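Local coordinates for decapping and exoribonuclease protein 1 (Kluyveromyces lactis, PDB 4GPS) that removes the NAD cap and the methylguanosine cap from the 5' ends of RNA and degrades RNA as a metal-dependent 5'-3' exoribonuclease, at residues A[81-86]-A[318-323]; A[263-268]-A[275-280]. All coordinates share one frame; numbering follows the deposited sequence.

In the fold
From the N terminus, the chain reaches 81-86 in the loop between strand 60-63 and strand 86-95. It returns to this place only at 318-323, where helix 305-319 ends, so contact 1 closes a long loop of 231 residues. Contact 2 is nested inside that loop: it pairs 263-268 with 275-280, two strands of a beta hairpin joined by a short loop. The centres of the two contacts are about 9 Å apart, and they touch directly, with C86 and P322 lying against strand 259-268. Together they tie the entry to strand 86-95 and the exit of helix 305-319 to the central hairpin of the nuclease domain.

Contact 1: A[81-86]-A[318-323]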
ATOM      1  N   LYS A  81       5.382 -10.424   9.057  1.00 50.41           N
ATOM      2  CA  LYS A  81       4.361  -9.377   9.137  1.00 50.08           C
ATOM      3  C   LYS A  81       5.100  -8.037   9.257  1.00 46.07           C
ATOM      4  O   LYS A  81       6.100  -7.952   9.958  1.00 47.83           O
ATOM      5  CB  LYS A  81       3.431  -9.604  10.335  1.00 50.46           C
ATOM      6  CG  LYS A  81       2.208 -10.456  10.002  1.00 60.13           C
ATOM      7  CD  LYS A  81       1.259 -10.529  11.211  1.00 72.24           C
ATOM      8  CE  LYS A  81       0.270 -11.718  11.135  1.00 77.25           C
ATOM      9  NZ  LYS A  81      -0.788 -11.557  10.075  1.00 80.51           N
ATOM     10  N   LEU A  82       4.640  -7.010   8.550  1.00 41.06           N
ATOM     11  CA  LEU A  82       5.316  -5.725   8.634  1.00 43.91           C
ATOM     12  C   LEU A  82       4.949  -5.022   9.933  1.00 43.34           C
ATOM     13  O   LEU A  82       5.800  -4.410  10.586  1.00 45.37           O
ATOM     14  CB  LEU A  82       4.965  -4.857   7.431  1.00 38.76           C
ATOM     15  CG  LEU A  82       5.470  -5.426   6.101  1.00 41.60           C
ATOM     16  CD1 LEU A  82       4.994  -4.539   4.947  1.00 28.95           C
ATOM     17  CD2 LEU A  82       7.009  -5.537   6.117  1.00 36.57           C
ATOM     18  N   LEU A  83       3.688  -5.148  10.325  1.00 42.75           N
ATOM     19  CA  LEU A  83       3.190  -4.520  11.551  1.00 44.13           C
ATOM     20  C   LEU A  83       2.677  -5.574  12.511  1.00 43.92           C
ATOM     21  O   LEU A  83       2.269  -6.646  12.093  1.00 46.37           O
ATOM     22  CB  LEU A  83       2.060  -3.538  11.209  1.00 42.18           C
ATOM     23  CG  LEU A  83       2.509  -2.335  10.369  1.00 42.49           C
ATOM     24  CD1 LEU A  83       1.295  -1.552   9.880  1.00 41.94           C
ATOM     25  CD2 LEU A  83       3.476  -1.454  11.217  1.00 34.61           C
ATOM     26  N   THR A  84       2.731  -5.295  13.805  1.00 46.35           N
ATOM     27  CA  THR A  84       2.211  -6.246  14.786  1.00 47.57           C
ATOM     28  C   THR A  84       0.972  -5.618  15.454  1.00 48.63           C
ATOM     29  O   THR A  84       0.899  -4.403  15.624  1.00 52.83           O
ATOM     30  CB  THR A  84       3.306  -6.631  15.832  1.00 50.14           C
ATOM     31  OG1 THR A  84       3.950  -5.455  16.314  1.00 55.64           O
ATOM     32  CG2 THR A  84       4.385  -7.476  15.189  1.00 50.85           C
ATOM     33  N   ASP A  85      -0.009  -6.443  15.805  1.00 51.32           N
ATOM     34  CA  ASP A  85      -1.251  -5.972  16.439  1.00 52.00           C
ATOM     35  C   ASP A  85      -1.948  -5.013  15.505  1.00 47.97           C
ATOM     36  O   ASP A  85      -2.533  -4.035  15.913  1.00 45.71           O
ATOM     37  CB  ASP A  85      -0.995  -5.260  17.783  1.00 59.92           C
ATOM     38  CG  ASP A  85      -0.424  -6.200  18.860  1.00 71.35           C
ATOM     39  OD1 ASP A  85      -0.623  -7.450  18.764  1.00 73.40           O
ATOM     40  OD2 ASP A  85       0.218  -5.677  19.810  1.00 72.92           O
ATOM     41  N   CYS A  86      -1.894  -5.308  14.227  1.00 49.02           N
ATOM     42  CA  CYS A  86      -2.507  -4.424  13.279  1.00 47.23           C
ATOM     43  C   CYS A  86      -4.030  -4.548  13.273  1.00 47.05           C
ATOM     44  O   CYS A  86      -4.550  -5.648  13.154  1.00 47.26           O
ATOM     45  CB  CYS A  86      -1.950  -4.731  11.900  1.00 46.33           C
ATOM     46  SG  CYS A  86      -2.186  -3.370  10.826  1.00 48.51           S
ATOM     47  N   THR A 318      -0.858  -5.379   0.741  1.00 46.53           N
ATOM     48  CA  THR A 318      -1.815  -6.106   1.552  1.00 45.38           C
ATOM     49  C   THR A 318      -1.239  -6.463   2.903  1.00 47.45           C
ATOM     50  O   THR A 318      -1.966  -6.492   3.908  1.00 43.35           O
ATOM     51  CB  THR A 318      -2.343  -7.364   0.851  1.00 46.51           C
ATOM     52  OG1 THR A 318      -1.261  -8.138   0.359  1.00 44.14           O
ATOM     53  CG2 THR A 318      -3.263  -6.967  -0.314  1.00 47.60           C
ATOM     54  N   ASN A 319       0.072  -6.676   2.954  1.00 43.54           N
ATOM     55  CA  ASN A 319       0.682  -7.019   4.228  1.00 45.53           C
ATOM     56  C   ASN A 319       0.576  -5.922   5.282  1.00 44.59           C
ATOM     57  O   ASN A 319       0.663  -6.209   6.465  1.00 45.00           O
ATOM     58  CB  ASN A 319       2.141  -7.406   4.058  1.00 46.12           C
ATOM     59  CG  ASN A 319       2.650  -8.186   5.234  1.00 49.28           C
ATOM     60  OD1 ASN A 319       3.396  -7.684   6.042  1.00 56.93           O
ATOM     61  ND2 ASN A 319       2.209  -9.424   5.348  1.00 57.07           N
ATOM     62  N   LEU A 320       0.400  -4.668   4.865  1.00 42.32           N
ATOM     63  CA  LEU A 320       0.246  -3.566   5.829  1.00 41.91           C
ATOM     64  C   LEU A 320      -1.163  -3.531   6.473  1.00 41.28           C
ATOM     65  O   LEU A 320      -1.433  -2.729   7.375  1.00 47.57           O
ATOM     66  CB  LEU A 320       0.521  -2.211   5.148  1.00 35.46           C
ATOM     67  CG  LEU A 320       1.972  -1.841   4.872  1.00 33.34           C
ATOM     68  CD1 LEU A 320       1.925  -0.797   3.839  1.00 29.67           C
ATOM     69  CD2 LEU A 320       2.717  -1.362   6.145  1.00 26.62           C
ATOM     70  N   LEU A 321      -2.061  -4.384   6.013  1.00 40.53           N
ATOM     71  CA  LEU A 321      -3.416  -4.421   6.566  1.00 44.05           C
ATOM     72  C   LEU A 321      -3.622  -5.633   7.461  1.00 45.63           C
ATOM     73  O   LEU A 321      -2.877  -6.617   7.400  1.00 49.87           O
ATOM     74  CB  LEU A 321      -4.458  -4.486   5.448  1.00 39.19           C
ATOM     75  CG  LEU A 321      -4.324  -3.403   4.386  1.00 43.08           C
ATOM     76  CD1 LEU A 321      -5.293  -3.689   3.260  1.00 41.19           C
ATOM     77  CD2 LEU A 321      -4.600  -2.052   5.012  1.00 46.90           C
ATOM     78  N   PRO A 322      -4.638  -5.568   8.319  1.00 47.14           N
ATOM     79  CA  PRO A 322      -4.984  -6.655   9.239  1.00 45.53           C
ATOM     80  C   PRO A 322      -5.445  -7.917   8.463  1.00 46.90           C
ATOM     81  O   PRO A 322      -4.896  -9.004   8.641  1.00 48.22           O
ATOM     82  CB  PRO A 322      -6.123  -6.062  10.048  1.00 43.99           C
ATOM     83  CG  PRO A 322      -5.853  -4.599  10.018  1.00 45.39           C
ATOM     84  CD  PRO A 322      -5.354  -4.325   8.656  1.00 45.49           C
ATOM     85  N   LYS A 323      -6.449  -7.760   7.602  1.00 47.56           N
ATOM     86  CA  LYS A 323      -7.029  -8.879   6.834  1.00 51.92           C
ATOM     87  C   LYS A 323      -7.241  -8.346   5.429  1.00 48.65           C
ATOM     88  O   LYS A 323      -7.798  -7.271   5.269  1.00 52.82           O
ATOM     89  CB  LYS A 323      -8.420  -9.270   7.391  1.00 57.43           C
ATOM     90  CG  LYS A 323      -9.549  -8.194   7.015  1.00 76.63           C
ATOM     91  CD  LYS A 323     -10.977  -8.371   7.637  1.00 79.95           C
ATOM     92  CE  LYS A 323     -11.901  -7.171   7.243  1.00 77.84           C
ATOM     93  NZ  LYS A 323     -13.352  -7.273   7.676  1.00 71.98           N
TER
HETATM   94  O   HOH W   1       1.544  -6.582   9.000  1.00 48.84           O
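The CA atoms of L82 and L320 lie 6.2 Å apart, and the two backbones draw in to 5.2 Å between the CA atoms of C86 and P322, without any direct backbone hydrogen bond between them. Instead, the side chain of N319 reaches over: its OD1 accepts the N-H of L82 at 2.9 Å, with the donor nearly along the C=O axis but the N-H bent, at 138°. With CG anti to the backbone N (chi1 -161°), the amide extends to the loop, and its ND2 makes a weak bond to P80 O. Shortening N319 to an alanine takes away OD1, which would probably leave the L82 N-H without this acceptor and a gap beside L82 CG. A water between the two backbones accepts from L83 N and donates to N319 O at 2.7 Å. Branched leucines suit the apolar side: L82 CD1 lies 4.1 Å from L320 CG, and L83 CD1 meets L320 CD2. Farther along, C86 SG rests against P322 CG, at 4.0 Å. The L320 side chain also packs on helix 182-190, while L321 packs near the metal ligand E293. The loop leading into strand 86-95 thus packs on the C-terminal end of helix 305-319 and the turn after it, beside the metal site of the PD-(D/E)XK nuclease fold.

Contact 2: A[263-268]-A[275-280]; sequences SIVHGS and LLIQAE
V265 and I277 form the middle hydrogen-bonded pair of an antiparallel hairpin, V265 N giving to I277 O and I277 N to V265 O, each at 2.8 Å. The pairs S263 with A279 and G267 with L275 repeat the pattern, making six backbone bonds in all. I264 with Q278 and H266 with L276 are the non-hydrogen-bonded pairs between them, where CA-H groups lean on carbonyls, as H266 CA does on L275 O at 3.3 Å.

The side chains divide between two faces. On the one holding V265, I277 and A279, the beta-branched residues suit extended backbone: V265 CG2 sits 3.9 Å from I277 CB, the two side chains meeting at a slant. S263 lies on this face too, opposite A279, and its small hydroxyl is satisfied by a hydrogen bond from OG to E88. G267 brings no side chain to this face opposite L275. On the other face, I264 CG2 touches L276 CD1 at 3.8 Å. L276 has CG anti to its N (chi1 177°) and its second torsion turned to 70°, which carries CD1 back across toward I264 and places it at the edge of the H266 ring, near the ring plane. Q278 is extended alongside I264, and its CG meets I264 CD1 at 4.0 Å, so the aliphatic stem of the glutamine does the packing.

Next to A279, E280 probably binds the substrate, as in related enzymes, consistent with the hairpin carrying part of the active site. Strand 86-95 flanks 263-268, bonding through I264 and H266, and strand 176-181 flanks 275-280 through L276. Helix 156-167 covers the I264 and Q278 face, whereas helix 182-190 packs on L275, I277 and A279.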
ATOM      1  N   SER A 263     -10.184   2.379   4.858  1.00 36.90           N
ATOM      2  CA  SER A 263     -10.022   1.654   6.097  1.00 32.11           C
ATOM      3  C   SER A 263      -8.876   2.367   6.788  1.00 33.65           C
ATOM      4  O   SER A 263      -7.855   2.630   6.173  1.00 38.01           O
ATOM      5  CB  SER A 263      -9.637   0.209   5.820  1.00 31.96           C
ATOM      6  OG  SER A 263      -9.303  -0.493   7.009  1.00 35.73           O
ATOM      7  N   ILE A 264      -9.060   2.723   8.051  1.00 36.82           N
ATOM      8  CA  ILE A 264      -8.010   3.378   8.792  1.00 37.56           C
ATOM      9  C   ILE A 264      -7.460   2.311   9.723  1.00 38.46           C
ATOM     10  O   ILE A 264      -8.191   1.818  10.577  1.00 40.34           O
ATOM     11  CB  ILE A 264      -8.532   4.567   9.593  1.00 36.58           C
ATOM     12  CG1 ILE A 264      -8.700   5.813   8.714  1.00 41.31           C
ATOM     13  CG2 ILE A 264      -7.444   5.019  10.539  1.00 32.07           C
ATOM     14  CD1 ILE A 264      -9.483   5.694   7.524  1.00 45.04           C
ATOM     15  N   VAL A 265      -6.188   1.934   9.547  1.00 37.71           N
ATOM     16  CA  VAL A 265      -5.599   0.890  10.385  1.00 35.90           C
ATOM     17  C   VAL A 265      -4.464   1.377  11.288  1.00 38.41           C
ATOM     18  O   VAL A 265      -3.784   2.360  10.979  1.00 36.88           O
ATOM     19  CB  VAL A 265      -5.098  -0.325   9.532  1.00 39.65           C
ATOM     20  CG1 VAL A 265      -6.266  -0.900   8.638  1.00 33.15           C
ATOM     21  CG2 VAL A 265      -3.946   0.088   8.695  1.00 42.80           C
ATOM     22  N   HIS A 266      -4.281   0.683  12.412  1.00 36.14           N
ATOM     23  CA  HIS A 266      -3.240   1.020  13.372  1.00 37.13           C
ATOM     24  C   HIS A 266      -2.391  -0.217  13.626  1.00 38.30           C
ATOM     25  O   HIS A 266      -2.893  -1.340  13.734  1.00 39.08           O
ATOM     26  CB  HIS A 266      -3.865   1.541  14.682  1.00 40.40           C
ATOM     27  CG  HIS A 266      -2.871   1.943  15.730  1.00 42.26           C
ATOM     28  ND1 HIS A 266      -2.309   1.047  16.612  1.00 48.98           N
ATOM     29  CD2 HIS A 266      -2.357   3.155  16.053  1.00 48.54           C
ATOM     30  CE1 HIS A 266      -1.495   1.684  17.435  1.00 44.07           C
ATOM     31  NE2 HIS A 266      -1.509   2.967  17.117  1.00 49.22           N
ATOM     32  N   GLY A 267      -1.091  -0.004  13.723  1.00 36.07           N
ATOM     33  CA  GLY A 267      -0.214  -1.124  13.925  1.00 40.09           C
ATOM     34  C   GLY A 267       1.081  -0.687  14.537  1.00 40.81           C
ATOM     35  O   GLY A 267       1.459   0.482  14.481  1.00 42.64           O
ATOM     36  N   SER A 268       1.777  -1.654  15.113  1.00 42.12           N
ATOM     37  CA  SER A 268       3.032  -1.382  15.786  1.00 41.86           C
ATOM     38  C   SER A 268       4.169  -1.823  14.887  1.00 40.62           C
ATOM     39  O   SER A 268       4.126  -2.900  14.280  1.00 40.92           O
ATOM     40  CB  SER A 268       3.068  -2.139  17.117  1.00 43.21           C
ATOM     41  OG  SER A 268       4.199  -1.774  17.861  1.00 47.56           O
ATOM     42  N   LEU A 275       2.109   3.050  13.550  1.00 39.81           N
ATOM     43  CA  LEU A 275       1.681   3.625  12.292  1.00 39.64           C
ATOM     44  C   LEU A 275       0.151   3.731  12.265  1.00 42.84           C
ATOM     45  O   LEU A 275      -0.540   2.790  12.656  1.00 46.08           O
ATOM     46  CB  LEU A 275       2.106   2.743  11.120  1.00 36.68           C
ATOM     47  CG  LEU A 275       3.551   2.614  10.675  1.00 41.45           C
ATOM     48  CD1 LEU A 275       3.525   2.186   9.191  1.00 40.67           C
ATOM     49  CD2 LEU A 275       4.307   3.924  10.860  1.00 38.96           C
ATOM     50  N   LEU A 276      -0.384   4.871  11.828  1.00 39.47           N
ATOM     51  CA  LEU A 276      -1.837   5.036  11.704  1.00 35.54           C
ATOM     52  C   LEU A 276      -1.936   5.330  10.204  1.00 39.06           C
ATOM     53  O   LEU A 276      -1.531   6.386   9.747  1.00 40.73           O
ATOM     54  CB  LEU A 276      -2.337   6.221  12.523  1.00 32.53           C
ATOM     55  CG  LEU A 276      -3.829   6.462  12.369  1.00 33.30           C
ATOM     56  CD1 LEU A 276      -4.626   5.369  13.048  1.00 32.44           C
ATOM     57  CD2 LEU A 276      -4.169   7.785  13.004  1.00 34.63           C
ATOM     58  N   ILE A 277      -2.488   4.380   9.466  1.00 38.85           N
ATOM     59  CA  ILE A 277      -2.564   4.409   8.031  1.00 37.57           C
ATOM     60  C   ILE A 277      -3.964   4.442   7.457  1.00 38.84           C
ATOM     61  O   ILE A 277      -4.883   3.777   7.976  1.00 39.26           O
ATOM     62  CB  ILE A 277      -1.859   3.127   7.484  1.00 39.82           C
ATOM     63  CG1 ILE A 277      -0.372   3.205   7.745  1.00 48.26           C
ATOM     64  CG2 ILE A 277      -2.115   2.921   6.024  1.00 44.41           C
ATOM     65  CD1 ILE A 277       0.305   1.834   7.608  1.00 51.63           C
ATOM     66  N   GLN A 278      -4.097   5.179   6.352  1.00 37.17           N
ATOM     67  CA  GLN A 278      -5.358   5.272   5.616  1.00 38.21           C
ATOM     68  C   GLN A 278      -5.223   4.511   4.276  1.00 36.95           C
ATOM     69  O   GLN A 278      -4.314   4.785   3.490  1.00 36.77           O
ATOM     70  CB  GLN A 278      -5.725   6.727   5.344  1.00 36.35           C
ATOM     71  CG  GLN A 278      -7.045   6.871   4.590  1.00 38.46           C
ATOM     72  CD  GLN A 278      -7.425   8.339   4.335  1.00 43.93           C
ATOM     73  OE1 GLN A 278      -7.641   8.753   3.182  1.00 44.10           O
ATOM     74  NE2 GLN A 278      -7.517   9.123   5.409  1.00 38.11           N
ATOM     75  N   ALA A 279      -6.111   3.550   4.020  1.00 34.31           N
ATOM     76  CA  ALA A 279      -6.036   2.784   2.774  1.00 36.86           C
ATOM     77  C   ALA A 279      -7.371   2.737   2.079  1.00 38.28           C
ATOM     78  O   ALA A 279      -8.408   2.567   2.711  1.00 43.01           O
ATOM     79  CB  ALA A 279      -5.562   1.341   3.060  1.00 38.87           C
ATOM     80  N   GLU A 280      -7.359   2.896   0.771  1.00 41.51           N
ATOM     81  CA  GLU A 280      -8.601   2.811   0.040  1.00 43.82           C
ATOM     82  C   GLU A 280      -8.780   1.328  -0.278  1.00 44.94           C
ATOM     83  O   GLU A 280      -7.840   0.685  -0.780  1.00 43.75           O
ATOM     84  CB  GLU A 280      -8.533   3.628  -1.252  1.00 49.43           C
ATOM     85  CG  GLU A 280      -9.584   3.182  -2.277  1.00 70.65           C
ATOM     86  CD  GLU A 280      -9.624   4.048  -3.529  1.00 81.23           C
ATOM     87  OE1 GLU A 280     -10.484   3.770  -4.404  1.00 84.78           O
ATOM     88  OE2 GLU A 280      -8.804   5.000  -3.627  1.00 83.48           O
TER